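Local coordinates for transcription antitermination protein NusB (PDB 3R2C) that probably promotes transcription antitermination at ribosomal RNA operons by binding the boxA sequence of their RNA, at residues E27-V32 against Y46-V51; E66-G71 against S128-A133. One frame throughout, in Å; residues are numbered along the deposited sequence. Where two conformers were deposited one is given.

Interaction 1: residues E27-V32 against Y46-V51; sequences ELFKEV and YAKKLV. With ACT (acetate ion), chain K.
With CG anti to the backbone N (chi1 -176°), the side chain of F29 points straight from helix 25-36 at helix 41-56, and the CE1 and CZ end of its ring reaches the backbone between A47 and K48. V51 meets it lower on the ring: chi1 of 169° sets CG2 beside its own backbone N, and this branch lies 4.1 Å from F29 CD1. The methyl of A47 sits at the ring edge, in the ring plane, with CB 3.8 Å from F29 CE1. F29 CZ makes the closest approach, 3.6 Å from the amide N of K48. The K48 side chain crosses the F29 side chain at about a right angle; its CB lies 3.7 Å from F29 CZ, and the rest of the chain then heads away from the contact. The two segments run nearly antiparallel, at 148°, in the all-helical NusB fold. Their axes come no closer than 11.4 Å, so the aromatic ring has to bridge the gap between them, and F29 supplies more than half of the 162 Å² buried here. The contact is van der Waals only: methyls of A47 and V51, CB of K48 and the A47-K48 peptide meet the ring, with no hydrogen bond from one segment to the other. Y44 adds an edge-to-face ring contact to F29. L28 and V32, on the same helix, pack instead against helix 3-21, to which E31 is also tied by a salt bridge with R21, while L50 touches helix 79-94. On the outer surface of helix 25-36, K30 donates a hydrogen bond from NZ to OXT of an acetate, 2.7 Å long; the ion is probably from the crystallisation liquor.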
# COMPACT_ATOMS: atom_id res chain seq x y z
N GLU A 27 -11.90 -1.74 9.32
CA GLU A 27 -11.85 -3.20 9.18
C GLU A 27 -10.50 -3.69 8.62
O GLU A 27 -10.00 -4.76 9.00
CB GLU A 27 -13.00 -3.68 8.28
CG GLU A 27 -14.36 -3.72 8.98
CD GLU A 27 -15.53 -3.89 8.01
OE1 GLU A 27 -15.37 -4.58 6.97
OE2 GLU A 27 -16.61 -3.33 8.28
N LEU A 28 -9.94 -2.94 7.68
CA LEU A 28 -8.62 -3.27 7.14
C LEU A 28 -7.54 -3.12 8.22
O LEU A 28 -6.60 -3.90 8.28
CB LEU A 28 -8.30 -2.40 5.91
CG LEU A 28 -9.21 -2.64 4.70
CD1 LEU A 28 -8.92 -1.63 3.59
CD2 LEU A 28 -9.07 -4.08 4.18
N PHE A 29 -7.69 -2.11 9.08
CA PHE A 29 -6.76 -1.88 10.18
C PHE A 29 -6.79 -3.05 11.17
O PHE A 29 -5.75 -3.53 11.63
CB PHE A 29 -7.12 -0.58 10.91
CG PHE A 29 -6.16 -0.21 12.01
CD1 PHE A 29 -4.94 0.38 11.71
CD2 PHE A 29 -6.49 -0.42 13.34
CE1 PHE A 29 -4.05 0.74 12.73
CE2 PHE A 29 -5.60 -0.07 14.36
CZ PHE A 29 -4.37 0.51 14.04
N LYS A 30 -7.99 -3.52 11.49
CA LYS A 30 -8.14 -4.68 12.35
C LYS A 30 -7.45 -5.90 11.73
O LYS A 30 -6.76 -6.64 12.43
CB LYS A 30 -9.64 -4.93 12.62
CG LYS A 30 -9.98 -6.20 13.39
CD LYS A 30 -11.48 -6.55 13.27
CE LYS A 30 -12.37 -5.72 14.22
NZ LYS A 30 -13.83 -5.98 14.00
N GLU A 31 -7.58 -6.10 10.42
CA GLU A 31 -6.91 -7.23 9.75
C GLU A 31 -5.39 -7.16 9.91
O GLU A 31 -4.74 -8.16 10.22
CB GLU A 31 -7.24 -7.27 8.26
CG GLU A 31 -8.59 -7.82 7.91
CD GLU A 31 -8.83 -7.86 6.39
OE1 GLU A 31 -7.86 -7.64 5.62
OE2 GLU A 31 -9.97 -8.10 5.98
N VAL A 32 -4.82 -5.99 9.66
CA VAL A 32 -3.36 -5.86 9.71
C VAL A 32 -2.83 -6.05 11.14
O VAL A 32 -1.80 -6.69 11.34
CB VAL A 32 -2.88 -4.52 9.12
CG1 VAL A 32 -1.38 -4.34 9.34
CG2 VAL A 32 -3.22 -4.46 7.62
N TYR A 46 -0.41 4.84 17.61
CA TYR A 46 0.21 5.71 16.62
C TYR A 46 -0.18 5.29 15.19
O TYR A 46 -0.49 6.13 14.36
CB TYR A 46 1.73 5.74 16.78
CG TYR A 46 2.34 6.96 16.11
CD1 TYR A 46 2.17 8.22 16.65
CD2 TYR A 46 3.05 6.85 14.91
CE1 TYR A 46 2.70 9.34 16.05
CE2 TYR A 46 3.59 7.97 14.29
CZ TYR A 46 3.41 9.22 14.88
OH TYR A 46 3.92 10.37 14.30
N ALA A 47 -0.15 3.98 14.92
CA ALA A 47 -0.62 3.46 13.64
C ALA A 47 -2.07 3.89 13.37
O ALA A 47 -2.41 4.28 12.24
CB ALA A 47 -0.53 1.93 13.61
N LYS A 48 -2.92 3.80 14.38
CA LYS A 48 -4.34 4.13 14.20
C LYS A 48 -4.49 5.62 13.84
O LYS A 48 -5.32 5.99 13.00
CB LYS A 48 -5.12 3.82 15.48
CG LYS A 48 -6.62 4.09 15.41
CD LYS A 48 -7.25 3.86 16.79
CE LYS A 48 -8.68 3.31 16.69
NZ LYS A 48 -8.95 2.29 17.75
N LYS A 49 -3.66 6.46 14.46
CA LYS A 49 -3.70 7.90 14.21
C LYS A 49 -3.18 8.25 12.80
O LYS A 49 -3.77 9.10 12.13
CB LYS A 49 -2.89 8.64 15.27
CG LYS A 49 -3.05 10.16 15.20
CD LYS A 49 -2.70 10.78 16.53
CE LYS A 49 -1.27 10.48 16.89
NZ LYS A 49 -0.35 11.04 15.87
N LEU A 50 -2.12 7.59 12.35
CA LEU A 50 -1.61 7.77 10.99
C LEU A 50 -2.68 7.40 9.97
O LEU A 50 -2.93 8.16 9.04
CB LEU A 50 -0.38 6.91 10.72
CG LEU A 50 0.87 7.30 11.50
CD1 LEU A 50 1.95 6.20 11.38
CD2 LEU A 50 1.39 8.64 11.01
N VAL A 51 -3.30 6.24 10.16
CA VAL A 51 -4.33 5.78 9.23
C VAL A 51 -5.52 6.73 9.27
O VAL A 51 -6.03 7.15 8.22
CB VAL A 51 -4.80 4.33 9.53
CG1 VAL A 51 -6.06 3.99 8.71
CG2 VAL A 51 -3.68 3.34 9.20
C ACT K . -14.27 -2.32 12.72
O ACT K . -15.24 -2.06 11.96
OXT ACT K . -14.03 -3.54 12.89
CH3 ACT K . -13.45 -1.26 13.39

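Interaction 2: residues E66-G71 against S128-A133; sequences EKHLKG and SAIYKA. With nucleotides of chain E.
The imidazole of H68 lies with one face against helix main chain: CA of I130 stands 4.1 Å from the ring centroid, 15° off its normal, a CH-pi contact, and the carbonyl carbon of A129 lies over the same face. With CG beside the backbone N, H68 points at helix 117-137 from the loop just after helix 58-66. I130 CG1 packs 3.6 Å from H68 CD2, while the methyl CB of A133 comes obliquely to H68 CE1 at 3.7 Å. I130 also packs on helices 58-66 and 79-94. Bound RNA of chain E lies directly beside the contact. N3 of U7 donates to the backbone O of H68 (2.8 Å, 155°), U7 O4 lies 3.2 Å from A129 CB and near the plane of the H68 ring, and the extended K70 runs along the same base, reaching the ribose O2' in a weak bond. One turn back from K132, S128 OG accepts from N3 of U4 (3.0 Å, 161°) and donates to O2 of C6. The H68 carbonyl can only accept, which probably favours uracil over cytosine at U7; at S128 the preference is weaker, since a hydroxyl could also donate, and holds only while its proton is given to C6.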
# COMPACT_ATOMS: atom_id res chain seq x y z
N GLU A 66 -0.25 15.64 -6.21
CA GLU A 66 -0.38 15.91 -7.64
C GLU A 66 0.23 17.25 -8.04
O GLU A 66 0.78 17.38 -9.13
CB GLU A 66 -1.86 15.85 -8.06
CG GLU A 66 -2.32 14.44 -8.37
CD GLU A 66 -3.72 14.38 -8.96
OE1 GLU A 66 -4.44 15.40 -8.89
OE2 GLU A 66 -4.09 13.32 -9.51
N LYS A 67 0.14 18.25 -7.17
CA LYS A 67 0.76 19.54 -7.43
C LYS A 67 2.25 19.41 -7.74
O LYS A 67 2.82 20.28 -8.40
CB LYS A 67 0.55 20.48 -6.25
CG LYS A 67 1.04 21.90 -6.49
CD LYS A 67 0.41 22.88 -5.50
CE LYS A 67 0.67 24.33 -5.91
NZ LYS A 67 0.00 25.29 -4.98
N HIS A 68 2.89 18.33 -7.28
CA HIS A 68 4.32 18.15 -7.50
C HIS A 68 4.63 16.98 -8.41
O HIS A 68 5.75 16.50 -8.43
CB HIS A 68 5.04 17.96 -6.15
CG HIS A 68 4.90 19.15 -5.25
ND1 HIS A 68 5.79 20.21 -5.27
CD2 HIS A 68 3.95 19.48 -4.34
CE1 HIS A 68 5.40 21.13 -4.41
NE2 HIS A 68 4.28 20.71 -3.83
N LEU A 69 3.64 16.51 -9.17
CA LEU A 69 3.86 15.40 -10.09
C LEU A 69 4.02 15.91 -11.52
O LEU A 69 4.06 15.12 -12.45
CB LEU A 69 2.73 14.38 -10.02
CG LEU A 69 2.74 13.42 -8.83
CD1 LEU A 69 1.66 12.36 -8.98
CD2 LEU A 69 4.12 12.77 -8.64
N LYS A 70 4.10 17.22 -11.69
CA LYS A 70 4.45 17.78 -12.99
C LYS A 70 3.44 17.37 -14.07
O LYS A 70 3.82 17.09 -15.21
CB LYS A 70 5.87 17.35 -13.36
CG LYS A 70 6.94 17.93 -12.42
CD LYS A 70 8.23 17.12 -12.44
CE LYS A 70 9.36 17.88 -11.75
NZ LYS A 70 10.61 17.06 -11.64
N GLY A 71 2.17 17.32 -13.69
CA GLY A 71 1.09 17.13 -14.64
C GLY A 71 0.50 15.72 -14.67
O GLY A 71 -0.60 15.53 -15.19
N SER A 128 10.26 15.24 -0.81
CA SER A 128 11.14 16.34 -0.46
C SER A 128 10.63 17.67 -1.01
O SER A 128 10.69 18.70 -0.33
CB SER A 128 12.56 16.09 -0.98
OG SER A 128 13.43 17.09 -0.51
N ALA A 129 10.17 17.66 -2.26
CA ALA A 129 9.59 18.85 -2.87
C ALA A 129 8.32 19.28 -2.14
O ALA A 129 8.10 20.46 -1.88
CB ALA A 129 9.29 18.60 -4.34
N ILE A 130 7.47 18.31 -1.80
CA ILE A 130 6.24 18.61 -1.08
C ILE A 130 6.59 19.27 0.24
O ILE A 130 6.00 20.28 0.62
CB ILE A 130 5.43 17.32 -0.79
CG1 ILE A 130 4.80 16.78 -2.07
CG2 ILE A 130 4.33 17.59 0.26
CD1 ILE A 130 4.26 15.35 -1.93
N TYR A 131 7.57 18.70 0.94
CA TYR A 131 7.94 19.18 2.25
C TYR A 131 8.55 20.59 2.19
O TYR A 131 8.30 21.43 3.05
CB TYR A 131 8.93 18.22 2.93
CG TYR A 131 9.13 18.54 4.39
CD1 TYR A 131 8.05 18.56 5.27
CD2 TYR A 131 10.40 18.82 4.90
CE1 TYR A 131 8.22 18.85 6.60
CE2 TYR A 131 10.58 19.11 6.25
CZ TYR A 131 9.48 19.12 7.09
OH TYR A 131 9.64 19.41 8.43
N LYS A 132 9.36 20.86 1.17
CA LYS A 132 10.00 22.17 1.11
C LYS A 132 8.99 23.26 0.78
O LYS A 132 9.09 24.38 1.27
CB LYS A 132 11.16 22.18 0.12
CG LYS A 132 12.52 22.00 0.78
CD LYS A 132 12.81 20.54 1.07
CE LYS A 132 13.88 20.01 0.13
NZ LYS A 132 13.56 20.22 -1.31
N ALA A 133 8.00 22.92 -0.03
CA ALA A 133 6.94 23.86 -0.37
C ALA A 133 6.07 24.14 0.86
O ALA A 133 5.64 25.27 1.07
CB ALA A 133 6.10 23.33 -1.51
P U E 7 15.40 14.02 -7.97
OP1 U E 7 16.50 13.23 -8.56
OP2 U E 7 15.41 15.49 -8.10
O5' U E 7 14.00 13.44 -8.46
C5' U E 7 13.79 12.05 -8.57
C4' U E 7 12.47 11.74 -9.23
O4' U E 7 11.41 12.48 -8.56
C3' U E 7 12.38 12.10 -10.71
O3' U E 7 11.55 11.16 -11.38
C2' U E 7 11.68 13.44 -10.68
O2' U E 7 11.01 13.77 -11.88
C1' U E 7 10.70 13.24 -9.53
N1 U E 7 10.24 14.49 -8.90
C2 U E 7 8.94 14.85 -9.19
O2 U E 7 8.19 14.18 -9.89
N3 U E 7 8.53 16.02 -8.61
C4 U E 7 9.27 16.85 -7.81
O4 U E 7 8.72 17.86 -7.38
C5 U E 7 10.62 16.43 -7.57
C6 U E 7 11.05 15.28 -8.12
P U E 4 18.18 14.23 7.69
OP1 U E 4 19.55 13.69 7.67
OP2 U E 4 17.98 15.70 7.75
O5' U E 4 17.35 13.64 6.48
C5' U E 4 17.10 12.25 6.39
C4' U E 4 16.67 11.90 5.01
O4' U E 4 15.39 12.53 4.74
C3' U E 4 17.57 12.42 3.90
O3' U E 4 18.69 11.57 3.70
C2' U E 4 16.62 12.50 2.71
O2' U E 4 16.42 11.22 2.13
C1' U E 4 15.31 12.92 3.39
N1 U E 4 15.05 14.37 3.34
C2 U E 4 14.72 14.94 2.13
O2 U E 4 14.72 14.34 1.07
N3 U E 4 14.43 16.28 2.18
C4 U E 4 14.39 17.08 3.30
O4 U E 4 14.09 18.27 3.17
C5 U E 4 14.70 16.42 4.53
C6 U E 4 14.99 15.11 4.50
P C E 6 19.43 10.45 -3.70
OP1 C E 6 19.63 9.60 -4.88
OP2 C E 6 20.56 11.26 -3.21
O5' C E 6 18.17 11.41 -3.92
C5' C E 6 16.94 10.91 -4.46
C4' C E 6 15.98 12.04 -4.76
O4' C E 6 15.70 12.76 -3.53
C3' C E 6 16.49 13.09 -5.75
O3' C E 6 15.37 13.70 -6.40
C2' C E 6 17.14 14.10 -4.81
O2' C E 6 17.33 15.38 -5.36
C1' C E 6 16.15 14.10 -3.65
N1 C E 6 16.71 14.52 -2.35
C2 C E 6 16.29 15.72 -1.77
O2 C E 6 15.47 16.41 -2.37
N3 C E 6 16.79 16.09 -0.56
C4 C E 6 17.67 15.30 0.05
N4 C E 6 18.15 15.69 1.23
C5 C E 6 18.12 14.08 -0.52
C6 C E 6 17.62 13.73 -1.71

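Overall arrangement
Interactions 1 and 2 lie on opposite sides of the chain's centre, with centres about 27 Å apart and nearest atoms about 12 Å apart, and they do not touch. They follow each other along the chain, the first joining helices 25-36 and 41-56, the second bringing the loop after helix 58-66 onto helix 117-137. Residues 66-71 and 128-133 hydrogen-bond directly to RNA bases, whereas the nearest atom of interaction 1 is still about 7 Å from the bound nucleic acid. Residues 27-32 also border another protein chain of the assembly, where E31 packs on a basic side chain; no other protein chain reaches either segment of interaction 2.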